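Local coordinates for hypothetical protein Cgl3021 (Corynebacterium glutamicum, PDB 2NSF), which catalyses the mycothiol-dependent isomerization of maleylpyruvate and carries a zinc ion in its N-terminal helical domain, at residues 71-83 and 95-109. Residues are numbered along the deposited sequence; the frame is centred on the assembly and turned at random.
Sequences AHVAYNAIALCNL and MYVSPEARNEEIAYG. With ZN (zinc ion), chain E; SO4 (sulfate ion), chain C.
Tyr75 and Glu105 stack where helix 71-83 crosses helix 99-109: the carboxylate lies over one face of the phenol ring, the two planes 18° apart, and Glu105 CG sits 4.0 Å from the ring centroid in a CH-pi contact. Glu105 CG is tucked between its backbone N and carbonyl carbon (chi1 62°), and from there the extended chain runs back across the ring. A water then donates to both Glu105 OE2 and the carbonyl oxygen of Tyr75, tying the acid to the first helix. At the far end of the phenol, Gly109 CA meets the ring edge, and Ala71 CB packs beside the same glycine.

Toward Met95 the second segment lies directly on the helix. Ala79 CB sits over one face of the Tyr96 ring, 3.5 Å from CZ, while Arg102 CG covers the opposite face, so the phenol is clamped flat. Asn82 ND2 donates to Met95 O at 3.1 Å, coming from above the carbonyl plane, and Met95 CG rests against Leu83 CD1. Bent at chi3 (78°), the methionine brings CE back to Ala79 and Leu80.

Between the segments is a sulfate, probably from the crystallisation liquor. Its O4 accepts from Tyr96 OH at 2.6 Å and from Asn76 ND2 at 2.9 Å; Arg102 reaches O2 through NE and O1 through NH2. Water bridges His72 ND1 to Tyr96 OH, accepting from the histidine, which leaves NE2 to bind zinc at 2.2 Å. Glu164 and His168 of helix 156-171 also bind the metal, and a zinc-bound water donates to sulfate O1. This polar pocket beside the zinc is thus suited to an anion, consistent with a place for a carboxylate of the substrate, maleylpyruvate.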
loop_
_atom_site.group_PDB
_atom_site.type_symbol
_atom_site.label_atom_id
_atom_site.label_comp_id
_atom_site.label_asym_id
_atom_site.label_seq_id
_atom_site.Cartn_x
_atom_site.Cartn_y
_atom_site.Cartn_z
ATOM N N ALA A 71 -3.901 -12.816 5.033
ATOM C CA ALA A 71 -3.820 -13.645 3.837
ATOM C C ALA A 71 -3.494 -12.760 2.643
ATOM O O ALA A 71 -2.613 -13.070 1.851
ATOM C CB ALA A 71 -5.141 -14.371 3.606
ATOM N N HIS A 72 -4.206 -11.648 2.531
ATOM C CA HIS A 72 -3.985 -10.707 1.437
ATOM C C HIS A 72 -2.544 -10.241 1.318
ATOM O O HIS A 72 -1.984 -10.201 0.221
ATOM C CB HIS A 72 -4.880 -9.466 1.587
ATOM C CG HIS A 72 -4.512 -8.328 0.700
ATOM N ND1 HIS A 72 -4.155 -8.502 -0.602
ATOM C CD2 HIS A 72 -4.480 -7.002 0.947
ATOM C CE1 HIS A 72 -3.899 -7.325 -1.153
ATOM N NE2 HIS A 72 -4.088 -6.395 -0.235
ATOM N N VAL A 73 -1.935 -9.875 2.443
ATOM C CA VAL A 73 -0.555 -9.411 2.416
ATOM C C VAL A 73 0.364 -10.491 1.849
ATOM O O VAL A 73 1.280 -10.194 1.079
ATOM C CB VAL A 73 -0.089 -8.962 3.835
ATOM C CG1 VAL A 73 1.411 -8.628 3.836
ATOM C CG2 VAL A 73 -0.883 -7.734 4.256
ATOM N N ALA A 74 0.101 -11.751 2.195
ATOM C CA ALA A 74 0.920 -12.848 1.690
ATOM C C ALA A 74 0.684 -13.048 0.195
ATOM O O ALA A 74 1.632 -13.214 -0.569
ATOM C CB ALA A 74 0.607 -14.143 2.451
ATOM N N TYR A 75 -0.579 -13.036 -0.223
ATOM C CA TYR A 75 -0.875 -13.231 -1.640
ATOM C C TYR A 75 -0.326 -12.080 -2.482
ATOM O O TYR A 75 -0.016 -12.254 -3.663
ATOM C CB TYR A 75 -2.383 -13.418 -1.851
ATOM C CG TYR A 75 -2.898 -14.698 -1.220
ATOM C CD1 TYR A 75 -2.261 -15.915 -1.461
ATOM C CD2 TYR A 75 -4.000 -14.689 -0.363
ATOM C CE1 TYR A 75 -2.700 -17.098 -0.865
ATOM C CE2 TYR A 75 -4.452 -15.875 0.244
ATOM C CZ TYR A 75 -3.792 -17.069 -0.015
ATOM O OH TYR A 75 -4.215 -18.240 0.574
ATOM N N ASN A 76 -0.199 -10.905 -1.876
ATOM C CA ASN A 76 0.360 -9.769 -2.595
ATOM C C ASN A 76 1.852 -10.024 -2.806
ATOM O O ASN A 76 2.381 -9.756 -3.878
ATOM C CB ASN A 76 0.127 -8.465 -1.814
ATOM C CG ASN A 76 0.945 -7.305 -2.350
ATOM O OD1 ASN A 76 2.065 -7.070 -1.900
ATOM N ND2 ASN A 76 0.397 -6.585 -3.327
ATOM N N ALA A 77 2.535 -10.556 -1.792
ATOM C CA ALA A 77 3.959 -10.848 -1.931
ATOM C C ALA A 77 4.147 -11.833 -3.081
ATOM O O ALA A 77 5.049 -11.684 -3.902
ATOM C CB ALA A 77 4.516 -11.439 -0.635
ATOM N N ILE A 78 3.287 -12.844 -3.126
ATOM C CA ILE A 78 3.346 -13.850 -4.179
ATOM C C ILE A 78 3.094 -13.209 -5.549
ATOM O O ILE A 78 3.771 -13.528 -6.526
ATOM C CB ILE A 78 2.308 -14.964 -3.918
ATOM C CG1 ILE A 78 2.744 -15.792 -2.705
ATOM C CG2 ILE A 78 2.146 -15.844 -5.157
ATOM C CD1 ILE A 78 1.680 -16.754 -2.185
ATOM N N ALA A 79 2.130 -12.294 -5.610
ATOM C CA ALA A 79 1.807 -11.622 -6.863
ATOM C C ALA A 79 2.990 -10.798 -7.364
ATOM O O ALA A 79 3.243 -10.728 -8.571
ATOM C CB ALA A 79 0.579 -10.737 -6.683
ATOM N N LEU A 80 3.724 -10.182 -6.441
ATOM C CA LEU A 80 4.877 -9.378 -6.816
ATOM C C LEU A 80 6.022 -10.275 -7.273
ATOM O O LEU A 80 6.852 -9.873 -8.089
ATOM C CB LEU A 80 5.308 -8.485 -5.644
ATOM C CG LEU A 80 4.278 -7.406 -5.282
ATOM C CD1 LEU A 80 4.809 -6.566 -4.131
ATOM C CD2 LEU A 80 3.994 -6.516 -6.494
ATOM N N CYS A 81 6.069 -11.495 -6.744
ATOM C CA CYS A 81 7.093 -12.445 -7.160
ATOM C C CYS A 81 6.875 -12.754 -8.635
ATOM O O CYS A 81 7.829 -12.893 -9.392
ATOM C CB CYS A 81 6.995 -13.745 -6.367
ATOM S SG CYS A 81 7.746 -13.678 -4.740
ATOM N N ASN A 82 5.612 -12.864 -9.035
ATOM C CA ASN A 82 5.295 -13.153 -10.430
ATOM C C ASN A 82 5.868 -12.080 -11.343
ATOM O O ASN A 82 6.468 -12.391 -12.377
ATOM C CB ASN A 82 3.782 -13.254 -10.640
ATOM C CG ASN A 82 3.195 -14.516 -10.041
ATOM O OD1 ASN A 82 3.899 -15.516 -9.863
ATOM N ND2 ASN A 82 1.903 -14.487 -9.741
ATOM N N LEU A 83 5.697 -10.818 -10.962
ATOM C CA LEU A 83 6.215 -9.722 -11.770
ATOM C C LEU A 83 7.735 -9.771 -11.845
ATOM O O LEU A 83 8.320 -9.464 -12.884
ATOM C CB LEU A 83 5.763 -8.369 -11.207
ATOM C CG LEU A 83 4.254 -8.099 -11.202
ATOM C CD1 LEU A 83 3.998 -6.667 -10.735
ATOM C CD2 LEU A 83 3.677 -8.306 -12.599
ATOM N N MET A 95 0.320 -10.496 -12.173
ATOM C CA MET A 95 0.239 -10.538 -10.716
ATOM C C MET A 95 -0.724 -11.620 -10.252
ATOM O O MET A 95 -0.382 -12.429 -9.388
ATOM C CB MET A 95 -0.210 -9.184 -10.160
ATOM C CG MET A 95 0.917 -8.189 -9.994
ATOM S SD MET A 95 0.320 -6.626 -9.314
ATOM C CE MET A 95 0.146 -7.049 -7.560
ATOM N N TYR A 96 -1.920 -11.627 -10.834
ATOM C CA TYR A 96 -2.958 -12.603 -10.500
ATOM C C TYR A 96 -3.512 -13.235 -11.764
ATOM O O TYR A 96 -3.522 -12.611 -12.828
ATOM C CB TYR A 96 -4.110 -11.929 -9.750
ATOM C CG TYR A 96 -3.690 -11.293 -8.448
ATOM C CD1 TYR A 96 -3.485 -12.069 -7.305
ATOM C CD2 TYR A 96 -3.453 -9.923 -8.368
ATOM C CE1 TYR A 96 -3.052 -11.493 -6.113
ATOM C CE2 TYR A 96 -3.015 -9.339 -7.182
ATOM C CZ TYR A 96 -2.817 -10.130 -6.061
ATOM O OH TYR A 96 -2.381 -9.553 -4.889
ATOM N N VAL A 97 -3.985 -14.472 -11.645
ATOM C CA VAL A 97 -4.553 -15.172 -12.790
ATOM C C VAL A 97 -5.785 -14.415 -13.271
ATOM O O VAL A 97 -6.013 -14.275 -14.475
ATOM C CB VAL A 97 -4.962 -16.620 -12.415
ATOM C CG1 VAL A 97 -5.724 -17.262 -13.566
ATOM C CG2 VAL A 97 -3.727 -17.435 -12.088
ATOM N N SER A 98 -6.568 -13.918 -12.317
ATOM C CA SER A 98 -7.781 -13.171 -12.614
ATOM C C SER A 98 -8.292 -12.495 -11.345
ATOM O O SER A 98 -7.849 -12.817 -10.239
ATOM C CB SER A 98 -8.862 -14.114 -13.140
ATOM O OG SER A 98 -9.296 -14.994 -12.111
ATOM N N PRO A 99 -9.222 -11.536 -11.488
ATOM C CA PRO A 99 -9.772 -10.844 -10.318
ATOM C C PRO A 99 -10.463 -11.861 -9.415
ATOM O O PRO A 99 -10.365 -11.792 -8.188
ATOM C CB PRO A 99 -10.765 -9.862 -10.933
ATOM C CG PRO A 99 -10.135 -9.541 -12.247
ATOM C CD PRO A 99 -9.686 -10.898 -12.733
ATOM N N GLU A 100 -11.166 -12.803 -10.040
ATOM C CA GLU A 100 -11.870 -13.854 -9.317
ATOM C C GLU A 100 -10.886 -14.705 -8.518
ATOM O O GLU A 100 -11.117 -15.001 -7.349
ATOM C CB GLU A 100 -12.629 -14.773 -10.285
ATOM C CG GLU A 100 -13.883 -14.188 -10.928
ATOM C CD GLU A 100 -13.585 -13.170 -12.013
ATOM O OE1 GLU A 100 -12.517 -13.273 -12.653
ATOM O OE2 GLU A 100 -14.430 -12.277 -12.239
ATOM N N ALA A 101 -9.786 -15.100 -9.154
ATOM C CA ALA A 101 -8.792 -15.926 -8.488
ATOM C C ALA A 101 -8.197 -15.190 -7.294
ATOM O O ALA A 101 -7.934 -15.790 -6.253
ATOM C CB ALA A 101 -7.693 -16.320 -9.461
ATOM N N ARG A 102 -7.987 -13.888 -7.449
ATOM C CA ARG A 102 -7.436 -13.089 -6.369
ATOM C C ARG A 102 -8.379 -13.106 -5.171
ATOM O O ARG A 102 -7.958 -13.329 -4.036
ATOM C CB ARG A 102 -7.225 -11.648 -6.809
ATOM C CG ARG A 102 -6.835 -10.728 -5.666
ATOM C CD ARG A 102 -6.859 -9.290 -6.105
ATOM N NE ARG A 102 -6.574 -8.345 -5.024
ATOM C CZ ARG A 102 -7.420 -8.020 -4.048
ATOM N NH1 ARG A 102 -8.631 -8.563 -3.989
ATOM N NH2 ARG A 102 -7.063 -7.123 -3.141
ATOM N N ASN A 103 -9.660 -12.866 -5.427
ATOM C CA ASN A 103 -10.639 -12.852 -4.354
ATOM C C ASN A 103 -10.818 -14.229 -3.733
ATOM O O ASN A 103 -10.895 -14.362 -2.513
ATOM C CB ASN A 103 -11.994 -12.356 -4.847
ATOM C CG ASN A 103 -11.978 -10.891 -5.203
ATOM O OD1 ASN A 103 -11.159 -10.125 -4.694
ATOM N ND2 ASN A 103 -12.900 -10.482 -6.067
ATOM N N GLU A 104 -10.888 -15.245 -4.582
ATOM C CA GLU A 104 -11.085 -16.606 -4.110
ATOM C C GLU A 104 -9.952 -17.128 -3.238
ATOM O O GLU A 104 -10.200 -17.873 -2.287
ATOM C CB GLU A 104 -11.322 -17.537 -5.298
ATOM C CG GLU A 104 -12.707 -17.362 -5.911
ATOM C CD GLU A 104 -12.827 -17.984 -7.287
ATOM O OE1 GLU A 104 -12.066 -18.927 -7.582
ATOM O OE2 GLU A 104 -13.694 -17.535 -8.068
ATOM N N GLU A 105 -8.713 -16.754 -3.541
ATOM C CA GLU A 105 -7.620 -17.237 -2.711
ATOM C C GLU A 105 -7.610 -16.505 -1.374
ATOM O O GLU A 105 -7.277 -17.094 -0.346
ATOM C CB GLU A 105 -6.262 -17.131 -3.429
ATOM C CG GLU A 105 -5.790 -15.746 -3.815
ATOM C CD GLU A 105 -4.394 -15.775 -4.426
ATOM O OE1 GLU A 105 -3.879 -16.895 -4.699
ATOM O OE2 GLU A 105 -3.818 -14.682 -4.639
ATOM N N ILE A 106 -7.996 -15.230 -1.368
ATOM C CA ILE A 106 -8.053 -14.496 -0.105
ATOM C C ILE A 106 -9.135 -15.144 0.760
ATOM O O ILE A 106 -8.976 -15.282 1.975
ATOM C CB ILE A 106 -8.387 -12.999 -0.317
ATOM C CG1 ILE A 106 -7.163 -12.277 -0.881
ATOM C CG2 ILE A 106 -8.811 -12.365 1.002
ATOM C CD1 ILE A 106 -7.404 -10.821 -1.233
ATOM N N ALA A 107 -10.233 -15.546 0.129
ATOM C CA ALA A 107 -11.326 -16.196 0.845
ATOM C C ALA A 107 -10.829 -17.496 1.477
ATOM O O ALA A 107 -11.133 -17.797 2.638
ATOM C CB ALA A 107 -12.484 -16.485 -0.106
ATOM N N TYR A 108 -10.065 -18.267 0.709
ATOM C CA TYR A 108 -9.521 -19.532 1.188
ATOM C C TYR A 108 -8.540 -19.294 2.335
ATOM O O TYR A 108 -8.666 -19.885 3.411
ATOM C CB TYR A 108 -8.805 -20.264 0.054
ATOM C CG TYR A 108 -8.129 -21.540 0.499
ATOM C CD1 TYR A 108 -8.872 -22.685 0.786
ATOM C CD2 TYR A 108 -6.742 -21.597 0.656
ATOM C CE1 TYR A 108 -8.250 -23.859 1.220
ATOM C CE2 TYR A 108 -6.110 -22.764 1.090
ATOM C CZ TYR A 108 -6.871 -23.889 1.368
ATOM O OH TYR A 108 -6.256 -25.052 1.787
ATOM N N GLY A 109 -7.568 -18.421 2.099
ATOM C CA GLY A 109 -6.580 -18.122 3.119
ATOM C C GLY A 109 -7.187 -17.678 4.438
ATOM O O GLY A 109 -6.683 -18.030 5.503
HETATM ZN ZN ZN E . -3.590 -4.263 0.077
HETATM S S SO4 C . -3.262 -6.014 -4.996
HETATM O O1 SO4 C . -4.165 -5.816 -3.849
HETATM O O2 SO4 C . -4.042 -6.563 -6.122
HETATM O O3 SO4 C . -2.674 -4.719 -5.404
HETATM O O4 SO4 C . -2.181 -6.939 -4.625
HETATM O O HOH W 1 -4.180 -10.294 -2.754
HETATM O O HOH W 2 -1.151 -14.308 -5.158
HETATM O O HOH W 3 -3.746 -3.928 -2.080
HETATM O O HOH W 4 -3.633 -1.832 -0.008
#